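PDB 5ELH: RING finger protein unkempt homolog from Mus musculus, which binds RNA sequence-specifically through clustered CCCH zinc fingers and represses translation, with an important role in establishing and maintaining the early morphology of cortical neurons. Local coordinates for residues E88-L93 / T112-H117; S45-D50 / S129-I134. All coordinates share one frame; numbering follows the deposited sequence.

Contact 1: E88-L93 / T112-H117; sequences ERRYHL and TKNGLH
Tyr91 reaches from the end of helix 87-90 to the backbone of the third zinc-binding CCCH finger in this chain, whose ligands are Cys101, Cys111, Cys118 and His122. Its ring points its hydroxyl end at the Asn114 to His117 type II' turn, and OH donates to the carbonyl oxygen O of His117 at 2.4 Å, a length so short as to be doubtful. That oxygen lies at the edge of the ring and in its plane, so the phenol approaches end-on and lays neither face against the turn. A chi1 of -63°, with CG anti to the carbonyl carbon, sends the ring out from the first residue beyond the helix. The imidazole of His117 leads away from Tyr91, its two nitrogens bonded to Tyr7 OH of helix 3-10 and to O of Thr31, next to the zinc ligand Cys32, while Leu116 CD1 lies 3.7 Å above one of its faces. Beside the phenol, Arg90 bends at chi3 (50°) and brings its guanidinium to the side-chain amide of Asn114, the two planes 66° apart. Both facing nitrogens are N-H donors and form no hydrogen bond: Arg90 NH2 stops 3.9 Å from Asn114 ND2.

Contact 2: S45-D50 / S129-I134; sequences SIRRRD and SPVYDI. With SO4 (sulfate ion), chain G.
Arg47 and Val131 bring together two irregular segments at the surface of the zinc-finger cluster: an arginine-rich linker that follows the first finger, and the chain that leads from the third finger into helix 134-142. No regular strand is formed, although the touching parts run in similar directions, 22° apart. The closer side consists of two small van der Waals contacts. Arg47 is extended from CG to NE and passes Val131 at about a right angle, its CD 4.1 Å from Val131 CG1. Further along, the CG2 branch of Ile134 meets the backbone oxygen O of Asp50 at 3.7 Å. With chi1 at -176°, CG1 of Ile134 is anti to the backbone N, which leaves CG2 between N and the carbonyl carbon. Asp133, at the N-cap of helix 134-142, caps a backbone N of the helix, and its OD2 also pairs with Arg135 and bonds Phe53 N.

Between these contacts the join is wetter and has no direct hydrogen bond. A single water lies at the edge of the Arg47 guanidinium, in its plane, accepting from Arg47 NE at 2.7 Å and donating to Tyr132 O at 2.6 Å. The linker's other basic side chains are exposed, and a sulfate, probably from the crystallisation liquor, sits on the linker beside Arg48 and Arg49 without bridging to 129-134. Its main hold is a nearly straight bond of 2.7 Å from Arg49 N to sulfate O3, at 164°; Arg49 NH1 adds a weak one of 2.9 Å to sulfate O4.

How the contacts relate
Contact 1 lies inside the chain loop closed by contact 2, and their centres are about 19 Å apart. Leu93, at the end of segment 88-93, joins them directly: its N is 2.9 Å from Ser45 OG and its O is 3.2 Å from Val131 N, both probable hydrogen bonds. One residue of contact 1 thus sits between the two segments of contact 2, with His92 NE2 packing 3.6 Å from Ser45 CB. Contact 1 is near a metal site, the Asn114 side chain being about 4 Å from a bound zinc ion, and is more central, its centre about 6 Å from the centre of the chain, against about 14 Å for that of the surface contact 2.

Contact 1: E88-L93 / T112-H117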
loop_
_atom_site.group_PDB
_atom_site.type_symbol
_atom_site.label_atom_id
_atom_site.label_comp_id
_atom_site.label_asym_id
_atom_site.label_seq_id
_atom_site.Cartn_x
_atom_site.Cartn_y
_atom_site.Cartn_z
ATOM N N GLU A 88 7.419 11.822 -11.375
ATOM C CA GLU A 88 8.248 11.809 -10.174
ATOM C C GLU A 88 8.160 13.159 -9.462
ATOM O O GLU A 88 8.121 13.217 -8.237
ATOM C CB GLU A 88 9.708 11.420 -10.468
ATOM C CG GLU A 88 9.888 9.914 -10.631
ATOM C CD GLU A 88 11.333 9.447 -10.463
ATOM O OE1 GLU A 88 12.255 10.295 -10.387
ATOM O OE2 GLU A 88 11.533 8.219 -10.385
ATOM N N ARG A 89 8.114 14.241 -10.228
ATOM C CA ARG A 89 8.019 15.575 -9.639
ATOM C C ARG A 89 6.613 15.835 -9.111
ATOM O O ARG A 89 6.432 16.333 -8.006
ATOM C CB ARG A 89 8.385 16.632 -10.683
ATOM C CG ARG A 89 8.143 18.056 -10.233
ATOM C CD ARG A 89 9.381 18.903 -10.170
ATOM N NE ARG A 89 9.346 19.949 -11.176
ATOM C CZ ARG A 89 9.789 21.190 -11.003
ATOM N NH1 ARG A 89 10.333 21.568 -9.857
ATOM N NH2 ARG A 89 9.679 22.062 -11.995
ATOM N N ARG A 90 5.618 15.486 -9.913
ATOM C CA ARG A 90 4.236 15.817 -9.597
ATOM C C ARG A 90 3.699 15.066 -8.376
ATOM O O ARG A 90 2.800 15.552 -7.691
ATOM C CB ARG A 90 3.362 15.560 -10.827
ATOM C CG ARG A 90 3.488 16.649 -11.893
ATOM C CD ARG A 90 2.846 16.266 -13.228
ATOM N NE ARG A 90 1.479 15.759 -13.097
ATOM C CZ ARG A 90 0.379 16.510 -13.130
ATOM N NH1 ARG A 90 0.463 17.830 -13.274
ATOM N NH2 ARG A 90 -0.816 15.940 -13.008
ATOM N N TYR A 91 4.240 13.882 -8.108
ATOM C CA TYR A 91 3.795 13.070 -6.978
ATOM C C TYR A 91 4.854 13.020 -5.878
ATOM O O TYR A 91 4.810 12.173 -4.986
ATOM C CB TYR A 91 3.376 11.678 -7.452
ATOM C CG TYR A 91 2.188 11.789 -8.382
ATOM C CD1 TYR A 91 2.371 11.959 -9.747
ATOM C CD2 TYR A 91 0.894 11.807 -7.887
ATOM C CE1 TYR A 91 1.307 12.094 -10.598
ATOM C CE2 TYR A 91 -0.177 11.944 -8.726
ATOM C CZ TYR A 91 0.030 12.091 -10.087
ATOM O OH TYR A 91 -1.035 12.233 -10.949
ATOM N N HIS A 92 5.774 13.969 -5.940
ATOM C CA HIS A 92 6.818 14.116 -4.927
ATOM C C HIS A 92 6.230 14.695 -3.639
ATOM O O HIS A 92 5.278 15.497 -3.675
ATOM C CB HIS A 92 7.912 15.043 -5.458
ATOM C CG HIS A 92 9.251 14.861 -4.808
ATOM N ND1 HIS A 92 9.512 15.244 -3.508
ATOM C CD2 HIS A 92 10.413 14.369 -5.296
ATOM C CE1 HIS A 92 10.771 14.968 -3.215
ATOM N NE2 HIS A 92 11.343 14.450 -4.286
ATOM N N LEU A 93 6.793 14.273 -2.511
ATOM C CA LEU A 93 6.411 14.786 -1.188
ATOM C C LEU A 93 6.456 16.314 -1.112
ATOM O O LEU A 93 5.657 16.937 -0.421
ATOM C CB LEU A 93 7.318 14.184 -0.108
ATOM C CG LEU A 93 7.008 12.730 0.259
ATOM C CD1 LEU A 93 8.188 12.081 0.977
ATOM C CD2 LEU A 93 5.744 12.653 1.102
ATOM N N THR A 112 -10.836 18.159 -15.104
ATOM C CA THR A 112 -11.321 17.987 -16.475
ATOM C C THR A 112 -10.207 17.677 -17.482
ATOM O O THR A 112 -10.492 17.257 -18.603
ATOM C CB THR A 112 -12.094 19.230 -16.956
ATOM O OG1 THR A 112 -11.267 20.394 -16.844
ATOM C CG2 THR A 112 -13.352 19.428 -16.123
ATOM N N LYS A 113 -8.948 17.874 -17.089
ATOM C CA LYS A 113 -7.825 17.659 -18.003
ATOM C C LYS A 113 -6.997 16.446 -17.599
ATOM O O LYS A 113 -6.442 15.760 -18.457
ATOM C CB LYS A 113 -6.922 18.897 -18.073
ATOM C CG LYS A 113 -7.661 20.228 -18.272
ATOM C CD LYS A 113 -8.418 20.310 -19.602
ATOM C CE LYS A 113 -9.328 21.547 -19.664
ATOM N NZ LYS A 113 -8.582 22.845 -19.603
ATOM N N ASN A 114 -6.915 16.187 -16.296
ATOM C CA ASN A 114 -6.096 15.095 -15.779
ATOM C C ASN A 114 -6.906 14.025 -15.056
ATOM O O ASN A 114 -6.351 13.036 -14.580
ATOM C CB ASN A 114 -5.025 15.643 -14.832
ATOM C CG ASN A 114 -4.068 16.589 -15.524
ATOM O OD1 ASN A 114 -3.621 16.330 -16.640
ATOM N ND2 ASN A 114 -3.755 17.701 -14.867
ATOM N N GLY A 115 -8.212 14.226 -14.958
ATOM C CA GLY A 115 -9.074 13.249 -14.322
ATOM C C GLY A 115 -8.814 13.124 -12.835
ATOM O O GLY A 115 -8.349 14.063 -12.187
ATOM N N LEU A 116 -9.106 11.947 -12.293
ATOM C CA LEU A 116 -9.001 11.723 -10.851
ATOM C C LEU A 116 -7.564 11.703 -10.351
ATOM O O LEU A 116 -7.325 11.871 -9.154
ATOM C CB LEU A 116 -9.696 10.420 -10.432
ATOM C CG LEU A 116 -10.144 9.408 -11.494
ATOM C CD1 LEU A 116 -8.967 8.792 -12.247
ATOM C CD2 LEU A 116 -10.989 8.321 -10.838
ATOM N N HIS A 117 -6.609 11.502 -11.253
ATOM C CA HIS A 117 -5.214 11.378 -10.840
ATOM C C HIS A 117 -4.491 12.717 -10.728
ATOM O O HIS A 117 -3.322 12.744 -10.363
ATOM C CB HIS A 117 -4.436 10.463 -11.793
ATOM C CG HIS A 117 -4.939 9.053 -11.818
ATOM N ND1 HIS A 117 -5.476 8.435 -10.709
ATOM C CD2 HIS A 117 -5.001 8.148 -12.822
ATOM C CE1 HIS A 117 -5.840 7.207 -11.027
ATOM N NE2 HIS A 117 -5.566 7.009 -12.304
#

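Contact 2: S45-D50 / S129-I134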
loop_
_atom_site.group_PDB
_atom_site.type_symbol
_atom_site.label_atom_id
_atom_site.label_comp_id
_atom_site.label_asym_id
_atom_site.label_seq_id
_atom_site.Cartn_x
_atom_site.Cartn_y
_atom_site.Cartn_z
ATOM N N SER A 45 9.085 9.019 -3.661
ATOM C CA SER A 45 9.993 9.958 -2.993
ATOM C C SER A 45 9.957 9.662 -1.501
ATOM O O SER A 45 8.941 9.204 -0.982
ATOM C CB SER A 45 9.646 11.428 -3.287
ATOM O OG SER A 45 8.458 11.862 -2.631
ATOM N N ILE A 46 11.076 9.923 -0.822
ATOM C CA ILE A 46 11.292 9.488 0.551
ATOM C C ILE A 46 12.098 10.552 1.281
ATOM O O ILE A 46 13.131 10.992 0.777
ATOM C CB ILE A 46 12.175 8.205 0.615
ATOM C CG1 ILE A 46 11.664 7.097 -0.316
ATOM C CG2 ILE A 46 12.290 7.695 2.046
ATOM C CD1 ILE A 46 10.395 6.434 0.130
ATOM N N ARG A 47 11.635 10.963 2.454
ATOM C CA ARG A 47 12.436 11.827 3.326
ATOM C C ARG A 47 13.252 10.937 4.238
ATOM O O ARG A 47 12.702 10.214 5.070
ATOM C CB ARG A 47 11.549 12.768 4.152
ATOM C CG ARG A 47 12.332 13.673 5.118
ATOM C CD ARG A 47 11.418 14.487 6.033
ATOM N NE ARG A 47 12.176 15.209 7.064
ATOM C CZ ARG A 47 12.520 14.706 8.251
ATOM N NH1 ARG A 47 12.188 13.461 8.582
ATOM N NH2 ARG A 47 13.209 15.446 9.116
ATOM N N ARG A 48 14.569 10.970 4.064
ATOM C CA ARG A 48 15.477 10.251 4.942
ATOM C C ARG A 48 15.434 10.803 6.374
ATOM O O ARG A 48 14.992 11.925 6.612
ATOM C CB ARG A 48 16.903 10.366 4.406
ATOM C CG ARG A 48 17.402 9.212 3.561
ATOM C CD ARG A 48 16.567 8.928 2.356
ATOM N NE ARG A 48 16.060 7.562 2.411
ATOM C CZ ARG A 48 16.234 6.619 1.483
ATOM N NH1 ARG A 48 16.920 6.841 0.366
ATOM N NH2 ARG A 48 15.694 5.428 1.688
ATOM N N ARG A 49 15.905 10.001 7.322
ATOM C CA ARG A 49 15.970 10.394 8.725
ATOM C C ARG A 49 16.755 11.695 8.923
ATOM O O ARG A 49 16.416 12.494 9.800
ATOM C CB ARG A 49 16.594 9.266 9.549
ATOM C CG ARG A 49 16.456 9.430 11.053
ATOM C CD ARG A 49 16.900 8.169 11.807
ATOM N NE ARG A 49 15.765 7.348 12.241
ATOM C CZ ARG A 49 15.204 6.377 11.519
ATOM N NH1 ARG A 49 15.661 6.080 10.304
ATOM N NH2 ARG A 49 14.176 5.699 12.015
ATOM N N ASP A 50 17.789 11.914 8.111
ATOM C CA ASP A 50 18.600 13.128 8.227
ATOM C C ASP A 50 17.924 14.378 7.645
ATOM O O ASP A 50 18.479 15.470 7.700
ATOM C CB ASP A 50 19.993 12.932 7.609
ATOM C CG ASP A 50 19.956 12.632 6.113
ATOM O OD1 ASP A 50 18.942 12.901 5.453
ATOM O OD2 ASP A 50 20.974 12.134 5.586
ATOM N N SER A 129 0.285 20.497 2.974
ATOM C CA SER A 129 1.475 21.301 3.141
ATOM C C SER A 129 2.619 20.550 2.489
ATOM O O SER A 129 2.659 19.319 2.529
ATOM C CB SER A 129 1.765 21.518 4.619
ATOM O OG SER A 129 0.641 22.080 5.275
ATOM N N PRO A 130 3.545 21.282 1.861
ATOM C CA PRO A 130 4.713 20.572 1.352
ATOM C C PRO A 130 5.533 19.903 2.453
ATOM O O PRO A 130 5.412 20.251 3.630
ATOM C CB PRO A 130 5.523 21.674 0.654
ATOM C CG PRO A 130 4.888 22.956 1.011
ATOM C CD PRO A 130 3.500 22.682 1.411
ATOM N N VAL A 131 6.316 18.902 2.061
ATOM C CA VAL A 131 7.410 18.391 2.885
ATOM C C VAL A 131 8.676 18.955 2.254
ATOM O O VAL A 131 8.863 18.848 1.049
ATOM C CB VAL A 131 7.475 16.850 2.872
ATOM C CG1 VAL A 131 8.796 16.338 3.479
ATOM C CG2 VAL A 131 6.289 16.262 3.613
ATOM N N TYR A 132 9.539 19.557 3.065
ATOM C CA TYR A 132 10.723 20.217 2.556
ATOM C C TYR A 132 11.979 19.440 2.946
ATOM O O TYR A 132 12.060 18.896 4.051
ATOM C CB TYR A 132 10.830 21.622 3.146
ATOM C CG TYR A 132 9.752 22.607 2.725
ATOM C CD1 TYR A 132 9.838 23.280 1.516
ATOM C CD2 TYR A 132 8.683 22.898 3.559
ATOM C CE1 TYR A 132 8.875 24.205 1.137
ATOM C CE2 TYR A 132 7.714 23.826 3.190
ATOM C CZ TYR A 132 7.821 24.477 1.980
ATOM O OH TYR A 132 6.864 25.393 1.595
ATOM N N ASP A 133 12.944 19.404 2.034
ATOM C CA ASP A 133 14.309 18.943 2.329
ATOM C C ASP A 133 14.939 19.903 3.354
ATOM O O ASP A 133 14.783 21.123 3.242
ATOM C CB ASP A 133 15.119 18.936 1.029
ATOM C CG ASP A 133 16.512 18.351 1.192
ATOM O OD1 ASP A 133 17.349 18.978 1.874
ATOM O OD2 ASP A 133 16.784 17.281 0.607
ATOM N N ILE A 134 15.628 19.359 4.354
ATOM C CA ILE A 134 16.247 20.178 5.396
ATOM C C ILE A 134 17.101 21.298 4.782
ATOM O O ILE A 134 17.177 22.404 5.333
ATOM C CB ILE A 134 17.081 19.324 6.400
ATOM C CG1 ILE A 134 17.644 20.187 7.544
ATOM C CG2 ILE A 134 18.204 18.603 5.683
ATOM C CD1 ILE A 134 16.593 20.772 8.461
HETATM S S SO4 G . 17.454 6.407 6.808
HETATM O O1 SO4 G . 18.725 7.091 6.589
HETATM O O2 SO4 G . 17.267 5.403 5.764
HETATM O O3 SO4 G . 16.344 7.356 6.747
HETATM O O4 SO4 G . 17.474 5.761 8.118
HETATM O O HOH W 1 13.158 17.478 5.923
#